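Local coordinates for DUF4627 domain-containing protein (Bacteroides thetaiotaomicron, PDB 3SEE) that is of unknown function but has a galactose-binding-domain-like fold and probably binds sugars, at residues A[128-133]-A[173-178]; A[111-116]-A[164-169]. All blocks are in the same frame, centred on the assembly; numbering follows the deposited sequence. Where two conformers were deposited one is given.

Interaction 1. Residues A[128-133]-A[173-178]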
ATOM      1  N   THR A 128      12.514  -1.113  -8.714  1.00  9.79           N
ATOM      2  CA  THR A 128      11.420  -0.974  -7.747  1.00  9.16           C
ATOM      3  C   THR A 128      11.418   0.486  -7.299  1.00  8.97           C
ATOM      4  O   THR A 128      12.265   0.904  -6.514  1.00  9.71           O
ATOM      5  CB  THR A 128      11.587  -1.916  -6.544  1.00  9.84           C
ATOM      6  OG1 THR A 128      12.828  -1.629  -5.885  1.00 10.04           O
ATOM      7  CG2 THR A 128      11.578  -3.391  -6.947  1.00 11.60           C
ATOM      8  N   THR A 129      10.473   1.252  -7.835  1.00  8.51           N
ATOM      9  CA  THR A 129      10.420   2.701  -7.664  1.00  8.23           C
ATOM     10  C   THR A 129       9.199   3.094  -6.855  1.00  7.89           C
ATOM     11  O   THR A 129       8.084   2.741  -7.230  1.00  7.94           O
ATOM     12  CB  THR A 129      10.336   3.395  -9.043  1.00  8.54           C
ATOM     13  OG1 THR A 129      11.329   2.842  -9.927  1.00  9.74           O
ATOM     14  CG2 THR A 129      10.516   4.880  -8.930  1.00  9.35           C
ATOM     15  N   PHE A 130       9.404   3.796  -5.751  1.00  7.62           N
ATOM     16  CA  PHE A 130       8.332   4.126  -4.810  1.00  7.49           C
ATOM     17  C   PHE A 130       8.362   5.621  -4.497  1.00  7.57           C
ATOM     18  O   PHE A 130       9.446   6.178  -4.371  1.00  8.89           O
ATOM     19  CB  PHE A 130       8.519   3.400  -3.479  1.00  7.71           C
ATOM     20  CG  PHE A 130       8.638   1.906  -3.556  1.00  7.56           C
ATOM     21  CD1 PHE A 130       9.855   1.286  -3.808  1.00  8.12           C
ATOM     22  CD2 PHE A 130       7.540   1.103  -3.307  1.00  7.96           C
ATOM     23  CE1 PHE A 130       9.967  -0.099  -3.791  1.00  8.88           C
ATOM     24  CE2 PHE A 130       7.653  -0.272  -3.293  1.00  8.04           C
ATOM     25  CZ  PHE A 130       8.849  -0.858  -3.550  1.00  8.19           C
ATOM     26  N   PHE A 131       7.211   6.228  -4.230  1.00  7.50           N
ATOM     27  CA  PHE A 131       7.239   7.548  -3.608  1.00  7.65           C
ATOM     28  C   PHE A 131       7.733   7.457  -2.158  1.00  7.58           C
ATOM     29  O   PHE A 131       7.462   6.481  -1.452  1.00  8.05           O
ATOM     30  CB  PHE A 131       5.873   8.188  -3.642  1.00  7.75           C
ATOM     31  CG  PHE A 131       5.396   8.514  -5.024  1.00  7.51           C
ATOM     32  CD1 PHE A 131       6.124   9.357  -5.838  1.00  8.23           C
ATOM     33  CD2 PHE A 131       4.221   7.972  -5.531  1.00  8.27           C
ATOM     34  CE1 PHE A 131       5.672   9.662  -7.119  1.00  8.98           C
ATOM     35  CE2 PHE A 131       3.777   8.261  -6.806  1.00  9.05           C
ATOM     36  CZ  PHE A 131       4.498   9.116  -7.597  1.00  9.29           C
HETATM   37  N   MSE A 132       8.484   8.458  -1.732  1.00  7.66           N
HETATM   38  CA  MSE A 132       9.062   8.468  -0.403  1.00  7.54           C
HETATM   39  C   MSE A 132       8.050   8.893   0.645  1.00  8.02           C
HETATM   40  O   MSE A 132       7.395   9.922   0.520  1.00  8.43           O
HETATM   41  CB  MSE A 132      10.237   9.434  -0.383  1.00  8.07           C
HETATM   42  CG  MSE A 132      11.086   9.301   0.894  1.00  8.65           C
HETATM   43 SE   MSE A 132      12.405  10.723   1.059  0.75  8.27          SE
HETATM   44  CE  MSE A 132      11.306  12.018   2.000  1.00 12.40           C
ATOM     45  N   ARG A 133       7.979   8.136   1.731  1.00  8.41           N
ATOM     46  CA  ARG A 133       7.166   8.611   2.822  0.50  9.36           C
ATOM     47  C   ARG A 133       7.843   9.888   3.391  1.00  9.63           C
ATOM     48  O   ARG A 133       9.064  10.005   3.518  1.00  9.58           O
ATOM     49  CB  ARG A 133       6.841   7.509   3.840  0.50 10.51           C
ATOM     50  CG  ARG A 133       8.009   7.024   4.652  0.50 10.91           C
ATOM     51  CD  ARG A 133       7.639   5.842   5.569  0.50  9.84           C
ATOM     52  NE  ARG A 133       8.864   5.380   6.161  0.50  7.96           N
ATOM     53  CZ  ARG A 133       9.457   5.941   7.207  0.50  8.58           C
ATOM     54  NH1 ARG A 133       8.924   6.981   7.819  0.50  8.71           N
ATOM     55  NH2 ARG A 133      10.601   5.435   7.633  0.50  8.61           N
ATOM     56  N   ASN A 173      14.488   3.960  -4.517  1.00  9.12           N
ATOM     57  CA  ASN A 173      14.717   2.887  -5.459  1.00  9.14           C
ATOM     58  C   ASN A 173      14.672   1.500  -4.827  1.00  9.15           C
ATOM     59  O   ASN A 173      15.085   0.523  -5.442  1.00  9.98           O
ATOM     60  CB  ASN A 173      16.049   3.100  -6.201  1.00 10.16           C
ATOM     61  CG  ASN A 173      17.230   2.834  -5.310  1.00  9.91           C
ATOM     62  OD1 ASN A 173      17.069   2.721  -4.092  1.00 10.63           O
ATOM     63  ND2 ASN A 173      18.421   2.736  -5.880  1.00 11.54           N
ATOM     64  N   ALA A 174      14.105   1.391  -3.624  1.00  9.39           N
ATOM     65  CA  ALA A 174      13.983   0.101  -2.945  1.00 10.56           C
ATOM     66  C   ALA A 174      13.040   0.251  -1.782  1.00  9.68           C
ATOM     67  O   ALA A 174      12.831   1.351  -1.276  1.00 10.58           O
ATOM     68  CB  ALA A 174      15.352  -0.416  -2.470  1.00 14.67           C
ATOM     69  N   ILE A 175      12.486  -0.875  -1.348  1.00  9.60           N
ATOM     70  CA  ILE A 175      11.658  -0.929  -0.164  1.00  9.36           C
ATOM     71  C   ILE A 175      12.460  -1.268   1.092  1.00  9.39           C
ATOM     72  O   ILE A 175      11.987  -1.115   2.216  1.00  9.55           O
ATOM     73  CB  ILE A 175      10.498  -1.938  -0.373  1.00  9.63           C
ATOM     74  CG1 ILE A 175       9.310  -1.674   0.553  1.00 10.44           C
ATOM     75  CG2 ILE A 175      10.998  -3.372  -0.248  1.00 12.04           C
ATOM     76  CD1 ILE A 175       8.032  -2.424   0.156  1.00 12.18           C
ATOM     77  N   SER A 176      13.698  -1.698   0.884  1.00 10.18           N
ATOM     78  CA  SER A 176      14.560  -2.140   1.961  1.00 11.73           C
ATOM     79  C   SER A 176      15.125  -0.963   2.764  1.00 10.99           C
ATOM     80  O   SER A 176      15.104   0.186   2.335  1.00 12.16           O
ATOM     81  CB  SER A 176      15.696  -2.981   1.384  1.00 13.06           C
ATOM     82  OG  SER A 176      16.305  -2.327   0.290  1.00 18.19           O
ATOM     83  N   SER A 177      15.630  -1.274   3.947  1.00 11.14           N
ATOM     84  CA  SER A 177      16.313  -0.274   4.752  1.00 10.65           C
ATOM     85  C   SER A 177      17.642   0.141   4.172  1.00 11.01           C
ATOM     86  O   SER A 177      18.272  -0.602   3.423  1.00 11.95           O
ATOM     87  CB  SER A 177      16.578  -0.812   6.161  1.00 11.26           C
ATOM     88  OG  SER A 177      17.588  -1.791   6.105  1.00 12.04           O
ATOM     89  N   LYS A 178      18.089   1.322   4.572  1.00 10.33           N
ATOM     90  CA  LYS A 178      19.409   1.807   4.159  1.00 10.85           C
ATOM     91  C   LYS A 178      20.497   0.876   4.694  1.00 11.03           C
ATOM     92  O   LYS A 178      21.409   0.502   3.955  1.00 11.26           O
ATOM     93  CB  LYS A 178      19.612   3.253   4.610  1.00 11.00           C
ATOM     94  CG  LYS A 178      20.992   3.816   4.282  1.00 11.40           C
ATOM     95  CD  LYS A 178      21.300   3.776   2.788  1.00 11.37           C
ATOM     96  CE  LYS A 178      22.549   4.591   2.419  1.00 12.79           C
ATOM     97  NZ  LYS A 178      23.752   4.179   3.149  1.00 13.66           N
TER
HETATM   98  O   HOH W   1      14.973   0.316  -8.161  1.00 11.90           O
HETATM   99  O   HOH W   2      12.547  -2.975  -3.388  1.00 15.86           O
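F130 turns its ring to the backbone of A174 and I175, just past the end of strand 170-172. CB of F130 points toward the 173-178 loop. Ring atom CE1 of F130 comes 3.6 Å from the N of I175 and also touches the carbonyl carbon of A174. The neighbouring ring atom CZ meets CB of I175 at 3.7 Å. CD1 of I175 adds a looser contact with CE2 and CZ of F130. The two side chains cross obliquely. The F130 side chain also touches V172 and A147.

N173 meets the other end of the segment, at T128, and does so through its backbone. A weak hydrogen bond may run from OG1 of T128 to the O of N173, at 3.1 Å, but the proton has another acceptor within reach. The CA of N173 makes a C-H...O contact of 3.3 Å with the O of T128. CB of N173 points away from 128-133. Its OD1 bonds to the N of E185 and its ND2 to the O of A183.

Two waters complete the join. One accepts from the N of T128 and donates to the O of N173 at 2.7 Å. The other lies 2.9 Å from OG1 of T128 and accepts from the N of I175. The contact packs the loop after strand 170-172 against the start of strand 130-133 and the residues just before it. Across this contact the chain is joined by the F130 ring and water bridges, with at most one weak, unsettled direct hydrogen bond.

Interaction 2. Residues A[111-116]-A[164-169]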
ATOM      1  N   VAL A 111       1.294   0.531   4.072  1.00  7.52           N
ATOM      2  CA  VAL A 111       1.055   1.240   2.820  0.50  7.24           C
ATOM      3  C   VAL A 111       2.357   1.366   2.036  1.00  6.55           C
ATOM      4  O   VAL A 111       3.404   1.624   2.643  1.00  8.15           O
ATOM      5  CB  VAL A 111       0.662   2.705   3.140  0.50  7.65           C
ATOM      6  CG1 VAL A 111       0.526   3.540   1.861  0.50  8.57           C
ATOM      7  CG2 VAL A 111      -0.597   2.729   3.972  0.50  8.06           C
ATOM      8  N   TYR A 112       2.302   1.323   0.712  1.00  6.89           N
ATOM      9  CA  TYR A 112       3.333   1.890  -0.144  1.00  6.84           C
ATOM     10  C   TYR A 112       2.652   2.347  -1.439  1.00  6.80           C
ATOM     11  O   TYR A 112       1.507   1.973  -1.718  1.00  7.23           O
ATOM     12  CB  TYR A 112       4.513   0.931  -0.393  1.00  7.23           C
ATOM     13  CG  TYR A 112       4.200  -0.370  -1.098  1.00  6.96           C
ATOM     14  CD1 TYR A 112       4.012  -0.414  -2.472  1.00  7.25           C
ATOM     15  CD2 TYR A 112       4.065  -1.549  -0.387  1.00  8.13           C
ATOM     16  CE1 TYR A 112       3.730  -1.597  -3.122  1.00  7.90           C
ATOM     17  CE2 TYR A 112       3.769  -2.743  -1.031  1.00  7.90           C
ATOM     18  CZ  TYR A 112       3.612  -2.760  -2.405  1.00  7.66           C
ATOM     19  OH  TYR A 112       3.316  -3.928  -3.083  1.00  8.44           O
ATOM     20  N   ILE A 113       3.373   3.145  -2.233  1.00  6.75           N
ATOM     21  CA  ILE A 113       2.849   3.655  -3.500  1.00  7.18           C
ATOM     22  C   ILE A 113       3.967   3.481  -4.523  1.00  7.28           C
ATOM     23  O   ILE A 113       5.036   4.084  -4.408  1.00  8.07           O
ATOM     24  CB  ILE A 113       2.398   5.130  -3.400  1.00  7.26           C
ATOM     25  CG1 ILE A 113       1.483   5.367  -2.185  1.00  8.47           C
ATOM     26  CG2 ILE A 113       1.676   5.532  -4.710  1.00  9.30           C
ATOM     27  CD1 ILE A 113       0.998   6.829  -2.028  1.00 10.32           C
ATOM     28  N   LYS A 114       3.726   2.612  -5.505  1.00  7.32           N
ATOM     29  CA  LYS A 114       4.761   2.090  -6.392  1.00  7.30           C
ATOM     30  C   LYS A 114       4.430   2.351  -7.856  1.00  7.15           C
ATOM     31  O   LYS A 114       3.283   2.333  -8.277  1.00  7.96           O
ATOM     32  CB  LYS A 114       4.959   0.575  -6.161  1.00  7.71           C
ATOM     33  CG  LYS A 114       6.188  -0.004  -6.832  1.00  8.51           C
ATOM     34  CD  LYS A 114       6.381  -1.463  -6.460  1.00  8.60           C
ATOM     35  CE  LYS A 114       7.663  -2.054  -7.013  1.00  9.49           C
ATOM     36  NZ  LYS A 114       7.658  -2.136  -8.506  1.00  9.70           N
ATOM     37  N   GLN A 115       5.480   2.513  -8.648  1.00  7.58           N
ATOM     38  CA  GLN A 115       5.377   2.572 -10.095  1.00  7.74           C
ATOM     39  C   GLN A 115       4.792   1.276 -10.667  1.00  7.56           C
ATOM     40  O   GLN A 115       5.228   0.184 -10.322  1.00  8.45           O
ATOM     41  CB  GLN A 115       6.759   2.823 -10.661  1.00  8.17           C
ATOM     42  CG  GLN A 115       6.804   2.936 -12.187  1.00  8.56           C
ATOM     43  CD  GLN A 115       8.117   3.502 -12.698  1.00  9.16           C
ATOM     44  OE1 GLN A 115       8.783   4.248 -11.975  1.00  9.75           O
ATOM     45  NE2 GLN A 115       8.470   3.202 -13.953  1.00  9.93           N
ATOM     46  N   THR A 116       3.825   1.399 -11.586  1.00  8.29           N
ATOM     47  CA  THR A 116       3.170   0.216 -12.134  1.00  8.46           C
ATOM     48  C   THR A 116       4.065  -0.581 -13.082  1.00  7.78           C
ATOM     49  O   THR A 116       4.210  -1.803 -12.912  1.00  8.95           O
ATOM     50  CB  THR A 116       1.872   0.589 -12.840  1.00  8.66           C
ATOM     51  OG1 THR A 116       1.079   1.370 -11.940  1.00  9.09           O
ATOM     52  CG2 THR A 116       1.097  -0.641 -13.293  1.00 11.05           C
ATOM     53  N   VAL A 164      -0.807   8.816   6.627  1.00  8.70           N
ATOM     54  CA  VAL A 164       0.585   8.938   6.260  1.00  8.87           C
ATOM     55  C   VAL A 164       0.715   9.929   5.112  1.00  8.96           C
ATOM     56  O   VAL A 164      -0.030   9.862   4.130  1.00  9.83           O
ATOM     57  CB  VAL A 164       1.229   7.578   5.932  1.00  9.37           C
ATOM     58  CG1 VAL A 164       0.465   6.815   4.854  1.00 10.73           C
ATOM     59  CG2 VAL A 164       2.716   7.780   5.530  1.00 11.67           C
ATOM     60  N   TYR A 165       1.712  10.813   5.228  1.00  8.20           N
ATOM     61  CA  TYR A 165       2.072  11.713   4.137  1.00  8.27           C
ATOM     62  C   TYR A 165       3.184  11.151   3.288  1.00  7.90           C
ATOM     63  O   TYR A 165       4.167  10.595   3.808  1.00  8.76           O
ATOM     64  CB  TYR A 165       2.508  13.093   4.682  1.00  8.82           C
ATOM     65  CG  TYR A 165       1.375  14.028   5.024  1.00 10.98           C
ATOM     66  CD1 TYR A 165       0.524  13.757   6.062  1.00 12.05           C
ATOM     67  CD2 TYR A 165       1.141  15.168   4.268  1.00 13.60           C
ATOM     68  CE1 TYR A 165      -0.540  14.613   6.361  1.00 13.84           C
ATOM     69  CE2 TYR A 165       0.093  16.036   4.578  1.00 14.93           C
ATOM     70  CZ  TYR A 165      -0.727  15.724   5.611  1.00 13.96           C
ATOM     71  OH  TYR A 165      -1.778  16.575   5.908  1.00 19.40           O
ATOM     72  N   TYR A 166       3.013  11.323   1.992  1.00  7.91           N
ATOM     73  CA  TYR A 166       4.023  10.981   1.002  1.00  7.78           C
ATOM     74  C   TYR A 166       4.470  12.234   0.258  1.00  8.14           C
ATOM     75  O   TYR A 166       3.688  13.182   0.091  1.00  9.35           O
ATOM     76  CB  TYR A 166       3.465   9.925  -0.017  1.00  7.94           C
ATOM     77  CG  TYR A 166       3.565   8.511   0.541  1.00  8.15           C
ATOM     78  CD1 TYR A 166       2.550   7.967   1.291  1.00  8.58           C
ATOM     79  CD2 TYR A 166       4.717   7.770   0.360  1.00  7.91           C
ATOM     80  CE1 TYR A 166       2.711   6.687   1.842  1.00  8.83           C
ATOM     81  CE2 TYR A 166       4.882   6.534   0.922  1.00  8.00           C
ATOM     82  CZ  TYR A 166       3.868   5.980   1.658  1.00  8.52           C
ATOM     83  OH  TYR A 166       3.976   4.738   2.265  1.00  8.84           O
ATOM     84  N   ASP A 167       5.713  12.209  -0.215  1.00  8.32           N
ATOM     85  CA  ASP A 167       6.241  13.275  -1.073  1.00  8.42           C
ATOM     86  C   ASP A 167       6.359  12.707  -2.485  1.00  8.65           C
ATOM     87  O   ASP A 167       7.276  11.953  -2.784  1.00  8.94           O
ATOM     88  CB  ASP A 167       7.592  13.753  -0.561  1.00  8.91           C
ATOM     89  CG  ASP A 167       8.083  14.999  -1.271  1.00 10.20           C
ATOM     90  OD1 ASP A 167       7.501  15.370  -2.308  1.00 11.00           O
ATOM     91  OD2 ASP A 167       9.058  15.612  -0.756  1.00 11.44           O
HETATM   92  N   MSE A 168       5.411  13.068  -3.343  1.00  8.34           N
HETATM   93  CA  MSE A 168       5.478  12.621  -4.734  1.00  8.73           C
HETATM   94  C   MSE A 168       6.643  13.276  -5.487  1.00  9.31           C
HETATM   95  O   MSE A 168       6.982  12.838  -6.597  1.00  9.85           O
HETATM   96  CB  MSE A 168       4.137  12.860  -5.443  1.00  9.34           C
HETATM   97  CG  MSE A 168       3.104  11.773  -5.243  1.00  9.45           C
HETATM   98 SE   MSE A 168       2.910  11.191  -3.392  0.75  8.08          SE
HETATM   99  CE  MSE A 168       1.349  10.171  -3.737  1.00 11.99           C
ATOM    100  N   GLY A 169       7.227  14.322  -4.904  1.00  9.09           N
ATOM    101  CA  GLY A 169       8.445  14.897  -5.408  1.00  9.54           C
ATOM    102  C   GLY A 169       9.740  14.166  -5.095  1.00  9.21           C
ATOM    103  O   GLY A 169      10.820  14.611  -5.537  1.00  9.70           O
TER
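I113 sets its CD1 methyl over one face of the Y166 ring. The methyl lies 4.2 Å from the ring centroid and 24° off the normal, displaced toward the rim near CD1 of Y166. The same methyl meets CE of selenomethionine M168 at 3.8 Å, and the I113 and M168 side chains lie roughly perpendicular. The M168 chain bends at chi2 (46°, placing SE), and its end, CE, comes near I113. V111 works further along the ring. Its CG1 is 3.8 Å from CE1 of Y166, and V111 and Y166 run alongside each other, pointing opposite ways. The OH of Y166 lies 3.2 Å from the O of V111, but its hydrogen bond is to the O of A147.

The two strands belong to different sheets of a beta sandwich, in keeping with the galactose-binding-like fold. Their axes approach to 9.5 Å at 23°, too far apart for backbone bonds between them, so the space is filled largely by side chains. An alanine in place of Y166 would probably open a gap beside I113 and V111 and leave the O of A147 without its hydroxyl partner.

Packing is looser beside V111, where its CG2 reaches CG1 of V164 only at 4.3 Å. V111 also packs against L96 and F98 of strand 93-102. The other side of strand 164-167, with Y165 and D167, is partly exposed. At the corner after the strand, OD1 of D167 accepts from the N of G169 at 2.8 Å in an Asx turn, and this N-H meets the carboxylate from above its plane.

Overall arrangement
From the N terminus, strand 108-115 comes first and supplies 111-116. Strand 130-133 follows, then 164-169 on strand 160-167, and last the 173-178 loop. The two contacts therefore cross along the chain. Interaction 2 closes a loop of 47 residues and joins the two sheets of the sandwich. Interaction 1 closes one of 39 residues and fastens the loop after strand 170-172 to 128-133. Their centres are 9 Å apart. Segment 128-133 links them directly: the O of T129 probably bonds to the N of Q115, and the O of M132 to the N of D167. It thus touches both strands of interaction 2.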